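Local structure of zinc-finger (Saccharomonospora viridis, 3RMS) at residues Lys15-Asp20 and Gly57-Cys62; Val26-Pro31 and Pro42-Gly47; Asp79-Phe84 and Glu107-Arg112. The protein is of unknown function but binds one zinc ion through a histidine and three cysteines, in a domain of the zinc-finger class. One frame throughout, in Å; residues are numbered along the deposited sequence.

Overall arrangement
Contact 1 (15-20 with 57-62) has its centre about 3 Å from the centre of the chain and holds three of the four zinc ligands. It joins strand 15-20 to the start of helix 60-69. Contact 2 (26-31 with 42-47) links two surface loops, and both its segments come between those of contact 1 in the sequence. Contact 3 follows both and brings together the ends of helices 74-81 and 102-109. The centre of contact 1 is about 15 Å from that of contact 2, where Tyr19 packs on Val26. It is about 16 Å from that of contact 3, where Pro60 packs on Phe84. Contacts 2 and 3 lie on opposite sides, their centres about 31 Å apart. The zinc site thus stands between a strand-and-loop part and a helical part.

Contact 1. Residues Lys15-Asp20 and Gly57-Cys62; sequences KRHVYD and GECPVC. With ZN (zinc ion), chain D.
This contact carries three of the four ligands of a zinc site made of one histidine and three cysteines: His17 on strand 15-20, and Cys59 and Cys62 at the start of helix 60-69. His17 ND1 binds the zinc at 2.1 Å, Cys59 SG at 2.3 Å and Cys62 SG at 2.2 Å. Cys36 completes the site. The two sulfurs meet the imidazole differently. Cys62 SG lies at the ring edge, in its plane, while Cys59 SG approaches obliquely.

The backbones form a single bridge at Arg16 and Glu58. Arg16 N donates to Gly57 O at 2.9 Å, and Cys59 N donates to Arg16 O at 2.8 Å. Cys59 is the N-cap, and Cys59 SG accepts a capping bond from Cys62 N at 3.4 Å. Cys62 SG in turn accepts a nearly straight bond from Val18 N at 3.3 Å (177°). Both thiolates thus receive a backbone N-H besides the metal, which probably eases their negative charge. Val18 CG2 packs against Cys62 CB at 4.0 Å. N-H...S bonds to the cysteines of a CxxC pair are common in zinc fingers, consistent with a structural site here.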
loop_
_atom_site.group_PDB
_atom_site.type_symbol
_atom_site.label_atom_id
_atom_site.label_comp_id
_atom_site.label_asym_id
_atom_site.label_seq_id
_atom_site.Cartn_x
_atom_site.Cartn_y
_atom_site.Cartn_z
ATOM N N LYS A 15 -4.731 4.253 7.068
ATOM C CA LYS A 15 -3.766 4.507 5.986
ATOM C C LYS A 15 -4.491 4.630 4.655
ATOM O O LYS A 15 -5.563 4.095 4.494
ATOM C CB LYS A 15 -2.700 3.382 5.895
ATOM C CG LYS A 15 -1.807 3.198 7.178
ATOM C CD LYS A 15 -0.918 4.452 7.298
ATOM C CE LYS A 15 -0.048 4.523 8.546
ATOM N NZ LYS A 15 0.768 5.794 8.516
ATOM N N ARG A 16 -3.893 5.324 3.685
ATOM C CA ARG A 16 -4.411 5.259 2.333
ATOM C C ARG A 16 -3.820 4.024 1.621
ATOM O O ARG A 16 -2.658 3.991 1.246
ATOM C CB ARG A 16 -4.132 6.559 1.583
ATOM C CG ARG A 16 -5.179 6.885 0.563
ATOM C CD ARG A 16 -4.780 8.089 -0.312
ATOM N NE ARG A 16 -4.785 9.310 0.480
ATOM C CZ ARG A 16 -4.569 10.537 0.009
ATOM N NH1 ARG A 16 -4.344 10.738 -1.288
ATOM N NH2 ARG A 16 -4.603 11.559 0.846
ATOM N N HIS A 17 -4.646 3.006 1.458
ATOM C CA HIS A 17 -4.251 1.777 0.782
ATOM C C HIS A 17 -4.660 1.890 -0.698
ATOM O O HIS A 17 -5.328 2.841 -1.100
ATOM C CB HIS A 17 -4.938 0.570 1.439
ATOM C CG HIS A 17 -4.510 0.314 2.868
ATOM N ND1 HIS A 17 -3.427 -0.483 3.191
ATOM C CD2 HIS A 17 -5.040 0.729 4.048
ATOM C CE1 HIS A 17 -3.287 -0.517 4.509
ATOM N NE2 HIS A 17 -4.266 0.190 5.052
ATOM N N VAL A 18 -4.223 0.930 -1.504
ATOM C CA VAL A 18 -4.661 0.795 -2.885
ATOM C C VAL A 18 -5.460 -0.505 -3.015
ATOM O O VAL A 18 -5.170 -1.497 -2.317
ATOM C CB VAL A 18 -3.438 0.740 -3.870
ATOM C CG1 VAL A 18 -3.889 0.482 -5.310
ATOM C CG2 VAL A 18 -2.620 2.018 -3.789
ATOM N N TYR A 19 -6.437 -0.530 -3.918
ATOM C CA TYR A 19 -7.170 -1.758 -4.170
ATOM C C TYR A 19 -7.406 -1.985 -5.661
ATOM O O TYR A 19 -7.373 -1.057 -6.463
ATOM C CB TYR A 19 -8.509 -1.790 -3.410
ATOM C CG TYR A 19 -9.600 -0.922 -4.015
ATOM C CD1 TYR A 19 -10.576 -1.478 -4.843
ATOM C CD2 TYR A 19 -9.643 0.458 -3.770
ATOM C CE1 TYR A 19 -11.566 -0.688 -5.394
ATOM C CE2 TYR A 19 -10.631 1.266 -4.323
ATOM C CZ TYR A 19 -11.582 0.690 -5.129
ATOM O OH TYR A 19 -12.565 1.465 -5.672
ATOM N N ASP A 20 -7.644 -3.254 -5.992
ATOM C CA ASP A 20 -7.845 -3.714 -7.346
ATOM C C ASP A 20 -9.344 -3.626 -7.616
ATOM O O ASP A 20 -10.120 -4.352 -7.014
ATOM C CB ASP A 20 -7.331 -5.157 -7.463
ATOM C CG ASP A 20 -7.474 -5.717 -8.859
ATOM O OD1 ASP A 20 -8.253 -5.143 -9.639
ATOM O OD2 ASP A 20 -6.820 -6.743 -9.178
ATOM N N GLY A 57 -1.653 8.988 6.302
ATOM C CA GLY A 57 -0.492 8.712 5.473
ATOM C C GLY A 57 -0.760 7.550 4.529
ATOM O O GLY A 57 -1.639 6.717 4.780
ATOM N N GLU A 58 0.002 7.477 3.443
ATOM C CA GLU A 58 -0.144 6.380 2.489
ATOM C C GLU A 58 0.411 5.081 3.073
ATOM O O GLU A 58 1.370 5.075 3.870
ATOM C CB GLU A 58 0.535 6.705 1.151
ATOM C CG GLU A 58 0.467 8.162 0.800
ATOM C CD GLU A 58 1.735 8.887 1.179
ATOM O OE1 GLU A 58 2.776 8.713 0.468
ATOM O OE2 GLU A 58 1.708 9.610 2.213
ATOM N N CYS A 59 -0.235 3.980 2.716
ATOM C CA CYS A 59 0.289 2.664 3.037
ATOM C C CYS A 59 1.569 2.420 2.193
ATOM O O CYS A 59 1.494 2.308 0.960
ATOM C CB CYS A 59 -0.732 1.599 2.723
ATOM S SG CYS A 59 -0.095 -0.113 2.885
ATOM N N PRO A 60 2.734 2.333 2.859
ATOM C CA PRO A 60 4.007 2.147 2.118
ATOM C C PRO A 60 4.039 0.881 1.245
ATOM O O PRO A 60 4.578 0.940 0.146
ATOM C CB PRO A 60 5.065 2.074 3.231
ATOM C CG PRO A 60 4.415 2.749 4.439
ATOM C CD PRO A 60 2.947 2.401 4.324
ATOM N N VAL A 61 3.470 -0.227 1.717
ATOM C CA VAL A 61 3.480 -1.464 0.953
ATOM C C VAL A 61 2.603 -1.360 -0.285
ATOM O O VAL A 61 3.003 -1.808 -1.336
ATOM C CB VAL A 61 3.069 -2.705 1.798
ATOM C CG1 VAL A 61 3.089 -3.971 0.933
ATOM C CG2 VAL A 61 3.990 -2.876 3.024
ATOM N N CYS A 62 1.397 -0.797 -0.127
ATOM C CA CYS A 62 0.504 -0.516 -1.262
ATOM C C CYS A 62 1.126 0.442 -2.282
ATOM O O CYS A 62 0.956 0.266 -3.469
ATOM C CB CYS A 62 -0.834 0.083 -0.788
ATOM S SG CYS A 62 -2.049 -1.190 -0.197
HETATM ZN ZN ZN D . -1.865 -1.291 2.041
#

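Contact 2. Residues Val26-Pro31 and Pro42-Gly47; sequences VQAGRP and PQTERG
Pro42 and Gly29 meet in a surface contact between two loops. Loop 26-31 leads into strand 32-33. Loop 42-47 comes after strand 39-40. Those two short strands pair antiparallel, and the contact lies next to them. Pro42 is the main residue on its side and is buried. Its ring lies against the turn formed by Gln27 to Arg30. Pro42 CD is 3.3 Å from Arg30 O, and Pro42 CG is 3.6 Å from Gln27 O. Val26 CG1 meets Pro42 CG at 4.3 Å. Gln10 of strand 7-12 also touches both Val26 and Pro42.

One backbone hydrogen bond crosses between the loops. Gly29 N donates to Pro42 O at 2.9 Å, with an N-H...O angle of 173°. The donor lies nearly in line with the carbonyl bond. The turn is a type II beta turn, closed by a 3.2 Å bond from Arg30 N to Gln27 O. Gly29 has positive phi (78°), as is usual at the third position of this turn, and its N-H is directed at Pro42.

Further out, Ala28 CB meets Thr44 OG1 at 3.7 Å. The Gln43 chain bends at chi2 (-78°), which carries OE1 back to the neighbourhood of Gly29 CA. Leu49 touches both Ala28 and Thr44. The chemistry is that of one straight backbone bond, with the proline ring against carbonyl oxygens and little apolar contact, so the two loops are held without any charged pair between them.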
loop_
_atom_site.group_PDB
_atom_site.type_symbol
_atom_site.label_atom_id
_atom_site.label_comp_id
_atom_site.label_asym_id
_atom_site.label_seq_id
_atom_site.Cartn_x
_atom_site.Cartn_y
_atom_site.Cartn_z
ATOM N N VAL A 26 -15.738 -0.801 -3.016
ATOM C CA VAL A 26 -15.719 -0.123 -1.729
ATOM C C VAL A 26 -17.135 0.260 -1.242
ATOM O O VAL A 26 -17.922 0.833 -1.983
ATOM C CB VAL A 26 -14.869 1.148 -1.830
ATOM C CG1 VAL A 26 -15.063 2.069 -0.591
ATOM C CG2 VAL A 26 -13.429 0.776 -2.027
ATOM N N GLN A 27 -17.433 -0.048 0.015
ATOM C CA GLN A 27 -18.698 0.344 0.645
ATOM C C GLN A 27 -18.465 0.549 2.134
ATOM O O GLN A 27 -17.718 -0.209 2.735
ATOM C CB GLN A 27 -19.754 -0.731 0.442
ATOM C CG GLN A 27 -21.015 -0.513 1.300
ATOM C CD GLN A 27 -21.984 -1.673 1.193
ATOM O OE1 GLN A 27 -22.026 -2.360 0.169
ATOM N NE2 GLN A 27 -22.745 -1.919 2.258
ATOM N N ALA A 28 -19.096 1.558 2.742
ATOM C CA ALA A 28 -18.898 1.801 4.168
ATOM C C ALA A 28 -19.236 0.561 5.006
ATOM O O ALA A 28 -20.239 -0.111 4.777
ATOM C CB ALA A 28 -19.712 2.979 4.638
ATOM N N GLY A 29 -18.366 0.257 5.968
ATOM C CA GLY A 29 -18.604 -0.836 6.896
ATOM C C GLY A 29 -18.337 -2.221 6.328
ATOM O O GLY A 29 -18.588 -3.199 6.999
ATOM N N ARG A 30 -17.818 -2.307 5.103
ATOM C CA ARG A 30 -17.553 -3.594 4.454
ATOM C C ARG A 30 -16.045 -3.775 4.228
ATOM O O ARG A 30 -15.394 -2.912 3.657
ATOM C CB ARG A 30 -18.286 -3.646 3.114
ATOM C CG ARG A 30 -18.176 -4.971 2.386
ATOM C CD ARG A 30 -18.212 -4.787 0.864
ATOM N NE ARG A 30 -19.567 -4.702 0.318
ATOM C CZ ARG A 30 -19.853 -4.241 -0.899
ATOM N NH1 ARG A 30 -21.112 -4.204 -1.329
ATOM N NH2 ARG A 30 -18.879 -3.814 -1.691
ATOM N N PRO A 31 -15.484 -4.913 4.665
ATOM C CA PRO A 31 -14.052 -5.163 4.429
ATOM C C PRO A 31 -13.647 -5.226 2.939
ATOM O O PRO A 31 -14.426 -5.604 2.074
ATOM C CB PRO A 31 -13.828 -6.518 5.094
ATOM C CG PRO A 31 -15.169 -7.170 5.041
ATOM C CD PRO A 31 -16.143 -6.069 5.296
ATOM N N PRO A 42 -13.336 0.471 5.471
ATOM C CA PRO A 42 -13.572 1.931 5.472
ATOM C C PRO A 42 -14.807 2.329 6.355
ATOM O O PRO A 42 -15.819 1.648 6.326
ATOM C CB PRO A 42 -13.810 2.231 3.990
ATOM C CG PRO A 42 -14.421 0.919 3.452
ATOM C CD PRO A 42 -13.690 -0.158 4.186
ATOM N N GLN A 43 -14.692 3.414 7.122
ATOM C CA GLN A 43 -15.733 3.874 8.036
ATOM C C GLN A 43 -15.963 5.356 7.798
ATOM O O GLN A 43 -15.002 6.158 7.748
ATOM C CB GLN A 43 -15.322 3.716 9.501
ATOM C CG GLN A 43 -14.715 2.364 9.866
ATOM C CD GLN A 43 -15.769 1.282 10.030
ATOM O OE1 GLN A 43 -16.958 1.508 9.774
ATOM N NE2 GLN A 43 -15.335 0.088 10.447
ATOM N N THR A 44 -17.231 5.729 7.684
ATOM C CA THR A 44 -17.599 7.100 7.409
ATOM C C THR A 44 -17.083 8.098 8.478
ATOM O O THR A 44 -16.641 9.201 8.141
ATOM C CB THR A 44 -19.164 7.208 7.261
ATOM O OG1 THR A 44 -19.591 6.251 6.281
ATOM C CG2 THR A 44 -19.599 8.629 6.839
ATOM N N GLU A 45 -17.157 7.707 9.747
ATOM C CA GLU A 45 -16.739 8.551 10.867
ATOM C C GLU A 45 -15.230 8.807 10.838
ATOM O O GLU A 45 -14.745 9.716 11.476
ATOM C CB GLU A 45 -17.092 7.878 12.195
ATOM C CG GLU A 45 -18.596 7.595 12.377
ATOM C CD GLU A 45 -19.064 6.223 11.820
ATOM O OE1 GLU A 45 -18.248 5.534 11.125
ATOM O OE2 GLU A 45 -20.252 5.859 12.108
ATOM N N ARG A 46 -14.496 7.999 10.089
ATOM C CA ARG A 46 -13.060 8.161 9.974
ATOM C C ARG A 46 -12.694 9.027 8.754
ATOM O O ARG A 46 -11.522 9.337 8.514
ATOM C CB ARG A 46 -12.414 6.782 9.907
ATOM C CG ARG A 46 -11.837 6.356 11.220
ATOM C CD ARG A 46 -12.397 5.081 11.758
ATOM N NE ARG A 46 -11.669 3.920 11.272
ATOM C CZ ARG A 46 -11.346 2.841 11.997
ATOM N NH1 ARG A 46 -10.707 1.850 11.402
ATOM N NH2 ARG A 46 -11.651 2.735 13.293
ATOM N N GLY A 47 -13.723 9.443 8.012
ATOM C CA GLY A 47 -13.545 10.219 6.803
ATOM C C GLY A 47 -13.243 9.324 5.616
ATOM O O GLY A 47 -12.934 9.815 4.531
#

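Contact 3. Residues Asp79-Phe84 and Glu107-Arg112; sequences DLAHRF and ELTGAR
The His82 ring lies over the backbone that leaves helix 102-109. Thr109 O sits beneath one face, 3.8 Å from the plane of the His82 ring and over its centre. The Gly110 backbone comes in obliquely, with Gly110 CA 3.4 Å from His82 NE2. Leu108 O is also oblique, 3.5 Å from His82 CE1. The imidazole covers the end of helix 102-109 through these van der Waals contacts. His82 CG lies beside the backbone N (chi1 -80°), and ND1 hydrogen-bonds to Ser78 O, while Ser78 OG bonds to Leu108 O across the contact.

The contact joins the C-terminal parts of two helices, 74-81 and 102-109. Ala81 to Phe84 form a type I beta turn. Gly110 leaves the helical conformation with positive phi (66°), next to the imidazole.

Ala81 points its methyl at the second helix end. Ala81 CB is 3.8 Å from Thr109 CA and 4.0 Å from Thr109 CG2. The Thr109 hydroxyl faces its own helix and bonds to Val105 O. Thr109 OG1 also accepts a weak bond from Ala111 N at 3.3 Å. Leu94 of helix 88-98 packs on the Thr109 side chain.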
loop_
_atom_site.group_PDB
_atom_site.type_symbol
_atom_site.label_atom_id
_atom_site.label_comp_id
_atom_site.label_asym_id
_atom_site.label_seq_id
_atom_site.Cartn_x
_atom_site.Cartn_y
_atom_site.Cartn_z
ATOM N N ASP A 79 13.863 4.836 -5.475
ATOM C CA ASP A 79 13.677 6.232 -5.059
ATOM C C ASP A 79 12.365 6.441 -4.310
ATOM O O ASP A 79 12.314 7.157 -3.322
ATOM C CB ASP A 79 13.652 7.161 -6.270
ATOM C CG ASP A 79 14.992 7.287 -6.932
ATOM O OD1 ASP A 79 16.018 7.005 -6.270
ATOM O OD2 ASP A 79 15.020 7.692 -8.119
ATOM N N LEU A 80 11.296 5.855 -4.831
ATOM C CA LEU A 80 9.964 5.970 -4.221
ATOM C C LEU A 80 9.993 5.335 -2.826
ATOM O O LEU A 80 9.510 5.928 -1.851
ATOM C CB LEU A 80 8.914 5.283 -5.091
ATOM C CG LEU A 80 7.485 5.250 -4.515
ATOM C CD1 LEU A 80 6.941 6.650 -4.456
ATOM C CD2 LEU A 80 6.558 4.357 -5.330
ATOM N N ALA A 81 10.590 4.140 -2.741
ATOM C CA ALA A 81 10.659 3.405 -1.488
ATOM C C ALA A 81 11.440 4.167 -0.425
ATOM O O ALA A 81 11.104 4.086 0.754
ATOM C CB ALA A 81 11.263 2.040 -1.701
ATOM N N HIS A 82 12.460 4.920 -0.835
ATOM C CA HIS A 82 13.318 5.597 0.129
ATOM C C HIS A 82 12.615 6.703 0.913
ATOM O O HIS A 82 13.115 7.158 1.929
ATOM C CB HIS A 82 14.581 6.141 -0.558
ATOM C CG HIS A 82 15.633 5.098 -0.787
ATOM N ND1 HIS A 82 15.436 4.012 -1.610
ATOM C CD2 HIS A 82 16.877 4.954 -0.271
ATOM C CE1 HIS A 82 16.514 3.249 -1.603
ATOM N NE2 HIS A 82 17.405 3.798 -0.797
ATOM N N ARG A 83 11.463 7.155 0.469
ATOM C CA ARG A 83 10.791 8.200 1.224
ATOM C C ARG A 83 9.914 7.661 2.374
ATOM O O ARG A 83 9.281 8.448 3.079
ATOM C CB ARG A 83 9.982 9.123 0.301
ATOM C CG ARG A 83 8.636 8.598 -0.071
ATOM C CD ARG A 83 7.899 9.611 -0.954
ATOM N NE ARG A 83 6.508 9.230 -1.156
ATOM C CZ ARG A 83 5.799 9.492 -2.253
ATOM N NH1 ARG A 83 6.340 10.151 -3.291
ATOM N NH2 ARG A 83 4.539 9.073 -2.300
ATOM N N PHE A 84 9.896 6.342 2.580
ATOM C CA PHE A 84 9.195 5.742 3.723
ATOM C C PHE A 84 10.181 5.192 4.770
ATOM O O PHE A 84 11.310 4.837 4.434
ATOM C CB PHE A 84 8.285 4.596 3.261
ATOM C CG PHE A 84 7.171 5.027 2.364
ATOM C CD1 PHE A 84 5.987 5.524 2.897
ATOM C CD2 PHE A 84 7.297 4.927 0.987
ATOM C CE1 PHE A 84 4.933 5.932 2.069
ATOM C CE2 PHE A 84 6.264 5.330 0.145
ATOM C CZ PHE A 84 5.065 5.845 0.693
ATOM N N GLU A 107 17.441 -4.035 0.188
ATOM C CA GLU A 107 18.146 -3.361 -0.870
ATOM C C GLU A 107 17.253 -2.380 -1.619
ATOM O O GLU A 107 17.673 -1.282 -1.973
ATOM C CB GLU A 107 18.665 -4.393 -1.860
ATOM C CG GLU A 107 19.376 -3.772 -3.014
ATOM C CD GLU A 107 20.707 -4.419 -3.247
ATOM O OE1 GLU A 107 20.720 -5.578 -3.725
ATOM O OE2 GLU A 107 21.739 -3.781 -2.929
ATOM N N LEU A 108 16.018 -2.786 -1.877
ATOM C CA LEU A 108 15.141 -1.975 -2.686
ATOM C C LEU A 108 14.771 -0.706 -1.930
ATOM O O LEU A 108 14.762 0.378 -2.502
ATOM C CB LEU A 108 13.899 -2.761 -3.093
ATOM C CG LEU A 108 12.881 -1.970 -3.933
ATOM C CD1 LEU A 108 13.311 -1.986 -5.387
ATOM C CD2 LEU A 108 11.536 -2.590 -3.792
ATOM N N THR A 109 14.518 -0.854 -0.634
ATOM C CA THR A 109 13.940 0.201 0.181
ATOM C C THR A 109 14.965 1.037 0.926
ATOM O O THR A 109 14.614 2.045 1.547
ATOM C CB THR A 109 13.007 -0.380 1.246
ATOM O OG1 THR A 109 13.763 -1.182 2.166
ATOM C CG2 THR A 109 11.896 -1.218 0.605
ATOM N N GLY A 110 16.225 0.619 0.874
ATOM C CA GLY A 110 17.294 1.311 1.571
ATOM C C GLY A 110 17.151 1.241 3.082
ATOM O O GLY A 110 17.711 2.062 3.803
ATOM N N ALA A 111 16.401 0.257 3.565
ATOM C CA ALA A 111 16.213 0.073 4.996
ATOM C C ALA A 111 17.551 -0.247 5.684
ATOM O O ALA A 111 18.183 -1.246 5.365
ATOM C CB ALA A 111 15.209 -1.045 5.238
ATOM N N ARG A 112 17.990 0.602 6.610
ATOM C CA ARG A 112 19.158 0.280 7.431
ATOM C C ARG A 112 18.710 -0.255 8.792
ATOM O O ARG A 112 17.516 -0.294 9.087
ATOM C CB ARG A 112 20.063 1.501 7.618
ATOM C CG ARG A 112 21.053 1.761 6.474
ATOM C CD ARG A 112 21.939 2.963 6.800
ATOM N NE ARG A 112 21.284 3.832 7.775
ATOM C CZ ARG A 112 20.348 4.732 7.479
ATOM N NH1 ARG A 112 19.957 4.912 6.222
ATOM N NH2 ARG A 112 19.806 5.460 8.446
#